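Local coordinates for gamma-hexachlorocyclohexane dehydrochlorinase (Sphingomonas paucimobilis, PDB 3A76), which catalyses two successive dehydrochlorinations that convert the pollutant gamma-hexachlorocyclohexane (lindane) to 1,3,4,6-tetrachloro-1,4-cyclohexadiene, at residues 26-37 with 95-105. Sequence-based numbering, arbitrary orientation.
Sequences RLASRAAIQDLY and GTNLRLEFVSA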
loop_
_atom_site.group_PDB
_atom_site.type_symbol
_atom_site.label_atom_id
_atom_site.label_comp_id
_atom_site.label_asym_id
_atom_site.label_seq_id
_atom_site.Cartn_x
_atom_site.Cartn_y
_atom_site.Cartn_z
ATOM N N ARG B 26 16.694 -3.197 -15.403
ATOM C CA ARG B 26 16.444 -2.644 -14.067
ATOM C C ARG B 26 14.939 -2.559 -13.770
ATOM O O ARG B 26 14.481 -2.963 -12.696
ATOM C CB ARG B 26 17.078 -1.251 -13.932
ATOM C CG ARG B 26 17.515 -0.883 -12.520
ATOM C CD ARG B 26 18.914 -1.431 -12.210
ATOM N NE ARG B 26 19.076 -2.790 -12.732
ATOM C CZ ARG B 26 20.232 -3.430 -12.881
ATOM N NH1 ARG B 26 21.383 -2.854 -12.537
ATOM N NH2 ARG B 26 20.226 -4.661 -13.382
ATOM N N LEU B 27 14.193 -2.018 -14.732
ATOM C CA LEU B 27 12.745 -1.921 -14.653
ATOM C C LEU B 27 12.086 -3.299 -14.535
ATOM O O LEU B 27 11.258 -3.518 -13.646
ATOM C CB LEU B 27 12.208 -1.126 -15.851
ATOM C CG LEU B 27 11.937 0.385 -15.688
ATOM C CD1 LEU B 27 12.527 0.992 -14.414
ATOM C CD2 LEU B 27 12.379 1.168 -16.928
ATOM N N ALA B 28 12.490 -4.232 -15.395
ATOM C CA ALA B 28 11.966 -5.601 -15.368
ATOM C C ALA B 28 12.296 -6.349 -14.069
ATOM O O ALA B 28 11.535 -7.216 -13.635
ATOM C CB ALA B 28 12.458 -6.383 -16.570
ATOM N N SER B 29 13.423 -6.006 -13.453
ATOM C CA SER B 29 13.842 -6.657 -12.216
ATOM C C SER B 29 13.088 -6.095 -11.015
ATOM O O SER B 29 12.711 -6.836 -10.110
ATOM C CB SER B 29 15.362 -6.553 -12.032
ATOM O OG SER B 29 16.034 -7.347 -13.008
ATOM N N ARG B 30 12.877 -4.782 -11.028
ATOM C CA ARG B 30 12.018 -4.106 -10.055
ATOM C C ARG B 30 10.620 -4.759 -9.999
ATOM O O ARG B 30 10.119 -5.057 -8.913
ATOM C CB ARG B 30 11.907 -2.615 -10.393
ATOM C CG ARG B 30 13.192 -1.809 -10.196
ATOM C CD ARG B 30 13.052 -0.378 -10.709
ATOM N NE ARG B 30 11.929 0.322 -10.079
ATOM C CZ ARG B 30 12.042 1.145 -9.038
ATOM N NH1 ARG B 30 13.234 1.390 -8.510
ATOM N NH2 ARG B 30 10.964 1.724 -8.524
ATOM N N ALA B 31 10.026 -5.003 -11.168
ATOM C CA ALA B 31 8.701 -5.638 -11.287
ATOM C C ALA B 31 8.639 -7.041 -10.670
ATOM O O ALA B 31 7.743 -7.341 -9.862
ATOM C CB ALA B 31 8.257 -5.678 -12.742
ATOM N N ALA B 32 9.598 -7.892 -11.035
ATOM C CA ALA B 32 9.688 -9.238 -10.474
ATOM C C ALA B 32 9.896 -9.232 -8.949
ATOM O O ALA B 32 9.360 -10.082 -8.235
ATOM C CB ALA B 32 10.807 -10.040 -11.173
ATOM N N ILE B 33 10.674 -8.277 -8.452
ATOM C CA ILE B 33 10.941 -8.198 -7.025
ATOM C C ILE B 33 9.694 -7.705 -6.281
ATOM O O ILE B 33 9.365 -8.223 -5.214
ATOM C CB ILE B 33 12.204 -7.317 -6.727
ATOM C CG1 ILE B 33 13.470 -7.985 -7.300
ATOM C CG2 ILE B 33 12.345 -7.031 -5.229
ATOM C CD1 ILE B 33 14.671 -7.039 -7.488
ATOM N N GLN B 34 9.004 -6.721 -6.865
ATOM C CA GLN B 34 7.690 -6.260 -6.385
ATOM C C GLN B 34 6.735 -7.436 -6.241
ATOM O O GLN B 34 6.097 -7.595 -5.197
ATOM C CB GLN B 34 7.090 -5.205 -7.318
ATOM C CG GLN B 34 7.605 -3.778 -7.081
ATOM C CD GLN B 34 7.357 -2.834 -8.257
ATOM O OE1 GLN B 34 6.298 -2.872 -8.901
ATOM N NE2 GLN B 34 8.340 -1.978 -8.543
ATOM N N ASP B 35 6.674 -8.264 -7.286
ATOM C CA ASP B 35 5.882 -9.508 -7.285
ATOM C C ASP B 35 6.311 -10.512 -6.245
ATOM O O ASP B 35 5.457 -11.184 -5.652
ATOM C CB ASP B 35 5.914 -10.155 -8.650
ATOM C CG ASP B 35 5.087 -9.416 -9.634
ATOM O OD1 ASP B 35 4.329 -8.537 -9.195
ATOM O OD2 ASP B 35 5.191 -9.707 -10.838
ATOM N N LEU B 36 7.621 -10.599 -6.003
ATOM C CA LEU B 36 8.134 -11.410 -4.895
ATOM C C LEU B 36 7.594 -10.894 -3.574
ATOM O O LEU B 36 7.067 -11.654 -2.769
ATOM C CB LEU B 36 9.677 -11.412 -4.872
ATOM C CG LEU B 36 10.436 -12.209 -5.945
ATOM C CD1 LEU B 36 11.938 -12.051 -5.705
ATOM C CD2 LEU B 36 10.012 -13.685 -5.949
ATOM N N TYR B 37 7.726 -9.588 -3.372
ATOM C CA TYR B 37 7.293 -8.913 -2.155
ATOM C C TYR B 37 5.781 -9.129 -1.894
ATOM O O TYR B 37 5.389 -9.517 -0.798
ATOM C CB TYR B 37 7.660 -7.431 -2.287
ATOM C CG TYR B 37 7.414 -6.567 -1.081
ATOM C CD1 TYR B 37 6.225 -5.833 -0.958
ATOM C CD2 TYR B 37 8.387 -6.441 -0.075
ATOM C CE1 TYR B 37 6.012 -5.023 0.141
ATOM C CE2 TYR B 37 8.181 -5.652 1.021
ATOM C CZ TYR B 37 6.998 -4.935 1.126
ATOM O OH TYR B 37 6.779 -4.143 2.227
ATOM N N GLY B 95 1.356 -4.581 2.390
ATOM C CA GLY B 95 2.707 -4.192 2.062
ATOM C C GLY B 95 2.790 -2.959 1.191
ATOM O O GLY B 95 2.162 -2.881 0.126
ATOM N N THR B 96 3.585 -2.000 1.672
ATOM C CA THR B 96 3.757 -0.694 1.060
ATOM C C THR B 96 5.248 -0.296 1.167
ATOM O O THR B 96 6.039 -0.962 1.885
ATOM C CB THR B 96 2.938 0.414 1.815
ATOM O OG1 THR B 96 3.473 0.573 3.129
ATOM C CG2 THR B 96 1.478 0.063 1.972
ATOM N N ASN B 97 5.596 0.795 0.476
ATOM C CA ASN B 97 6.900 1.494 0.596
ATOM C C ASN B 97 8.138 0.682 0.230
ATOM O O ASN B 97 9.217 0.947 0.751
ATOM C CB ASN B 97 7.117 2.060 2.002
ATOM C CG ASN B 97 5.994 2.947 2.466
ATOM O OD1 ASN B 97 5.790 3.092 3.675
ATOM N ND2 ASN B 97 5.261 3.555 1.524
ATOM N N LEU B 98 7.974 -0.306 -0.647
ATOM C CA LEU B 98 9.077 -1.142 -1.103
ATOM C C LEU B 98 10.108 -0.234 -1.751
ATOM O O LEU B 98 9.820 0.443 -2.732
ATOM C CB LEU B 98 8.612 -2.168 -2.129
ATOM C CG LEU B 98 9.258 -3.564 -2.193
ATOM C CD1 LEU B 98 9.457 -3.979 -3.630
ATOM C CD2 LEU B 98 10.557 -3.727 -1.422
ATOM N N ARG B 99 11.309 -0.226 -1.191
ATOM C CA ARG B 99 12.364 0.631 -1.701
ATOM C C ARG B 99 13.586 -0.223 -1.983
ATOM O O ARG B 99 14.089 -0.918 -1.093
ATOM C CB ARG B 99 12.645 1.772 -0.707
ATOM C CG ARG B 99 13.743 2.712 -1.112
ATOM C CD ARG B 99 13.363 3.536 -2.310
ATOM N NE ARG B 99 14.473 3.539 -3.260
ATOM C CZ ARG B 99 15.253 4.584 -3.515
ATOM N NH1 ARG B 99 15.041 5.743 -2.918
ATOM N NH2 ARG B 99 16.237 4.469 -4.386
ATOM N N LEU B 100 14.035 -0.205 -3.233
ATOM C CA LEU B 100 15.129 -1.068 -3.652
ATOM C C LEU B 100 16.460 -0.326 -3.868
ATOM O O LEU B 100 16.491 0.819 -4.328
ATOM C CB LEU B 100 14.735 -1.887 -4.898
ATOM C CG LEU B 100 13.435 -2.717 -4.880
ATOM C CD1 LEU B 100 13.165 -3.363 -6.258
ATOM C CD2 LEU B 100 13.422 -3.759 -3.759
ATOM N N GLU B 101 17.549 -0.998 -3.499
ATOM C CA GLU B 101 18.914 -0.545 -3.788
ATOM C C GLU B 101 19.629 -1.669 -4.532
ATOM O O GLU B 101 19.872 -2.736 -3.969
ATOM C CB GLU B 101 19.655 -0.201 -2.492
ATOM C CG GLU B 101 21.031 0.459 -2.671
ATOM C CD GLU B 101 21.902 0.375 -1.410
ATOM O OE1 GLU B 101 21.554 -0.396 -0.476
ATOM O OE2 GLU B 101 22.943 1.078 -1.357
ATOM N N PHE B 102 19.924 -1.440 -5.811
ATOM C CA PHE B 102 20.664 -2.412 -6.605
ATOM C C PHE B 102 22.153 -2.398 -6.234
ATOM O O PHE B 102 22.879 -1.449 -6.558
ATOM C CB PHE B 102 20.469 -2.145 -8.098
ATOM C CG PHE B 102 19.237 -2.795 -8.679
ATOM C CD1 PHE B 102 17.972 -2.209 -8.514
ATOM C CD2 PHE B 102 19.336 -3.991 -9.391
ATOM C CE1 PHE B 102 16.826 -2.809 -9.050
ATOM C CE2 PHE B 102 18.200 -4.597 -9.936
ATOM C CZ PHE B 102 16.939 -4.007 -9.762
ATOM N N VAL B 103 22.589 -3.439 -5.524
ATOM C CA VAL B 103 24.003 -3.616 -5.190
ATOM C C VAL B 103 24.744 -3.961 -6.482
ATOM O O VAL B 103 25.729 -3.313 -6.844
ATOM C CB VAL B 103 24.207 -4.697 -4.100
ATOM C CG1 VAL B 103 25.670 -5.131 -4.019
ATOM C CG2 VAL B 103 23.743 -4.170 -2.756
ATOM N N SER B 104 24.238 -4.968 -7.182
ATOM C CA SER B 104 24.715 -5.312 -8.506
ATOM C C SER B 104 23.512 -5.733 -9.350
ATOM O O SER B 104 22.389 -5.808 -8.836
ATOM C CB SER B 104 25.748 -6.435 -8.414
ATOM O OG SER B 104 25.195 -7.622 -7.865
ATOM N N ALA B 105 23.741 -6.012 -10.634
ATOM C CA ALA B 105 22.661 -6.402 -11.544
ATOM C C ALA B 105 21.817 -7.593 -11.048
ATOM O O ALA B 105 20.669 -7.763 -11.469
ATOM C CB ALA B 105 23.212 -6.681 -12.939
#
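Arg26 lies flat on Phe102, guanidinium and ring planes 9° apart, with NE 3.4 Å from CE2. A bend at chi2 sets its CD over the ring centre in a CH-pi contact, 3.7 Å from the centroid, and a second at chi3 lays the guanidinium along the ring. Ser29 CB meets the edge of the same ring at CZ (3.8 Å), and Arg30 CG comes to the edge at CE1. Another CH-pi contact closes the other end: Leu98 CG sits over one face of Tyr37, 3.7 Å from the ring centroid. With CG anti to the backbone N (chi1 -175°), the tyrosine extends across to the strand, its CE1 3.9 Å from Gly95 CA, where a side chain would clash. Its OH makes a weak hydrogen bond to Asp113 O on strand 107-120. Replacing Tyr37 by alanine is likely to strip Leu98 of its ring face and leave Asp113 O without that bond. Aliphatic packing fills the middle: Ile33 CG2 on Leu100 CD2 (3.7 Å), with the CG methylene of Gln34 at Leu98 CD1. Helix 26-37 crosses strand 95-102 at 135° in the helix-on-curved-sheet packing of the SnoaL-like alpha+beta barrel; His93, probably the proton acceptor, lies two residues before Gly95 on this edge strand, 88-102.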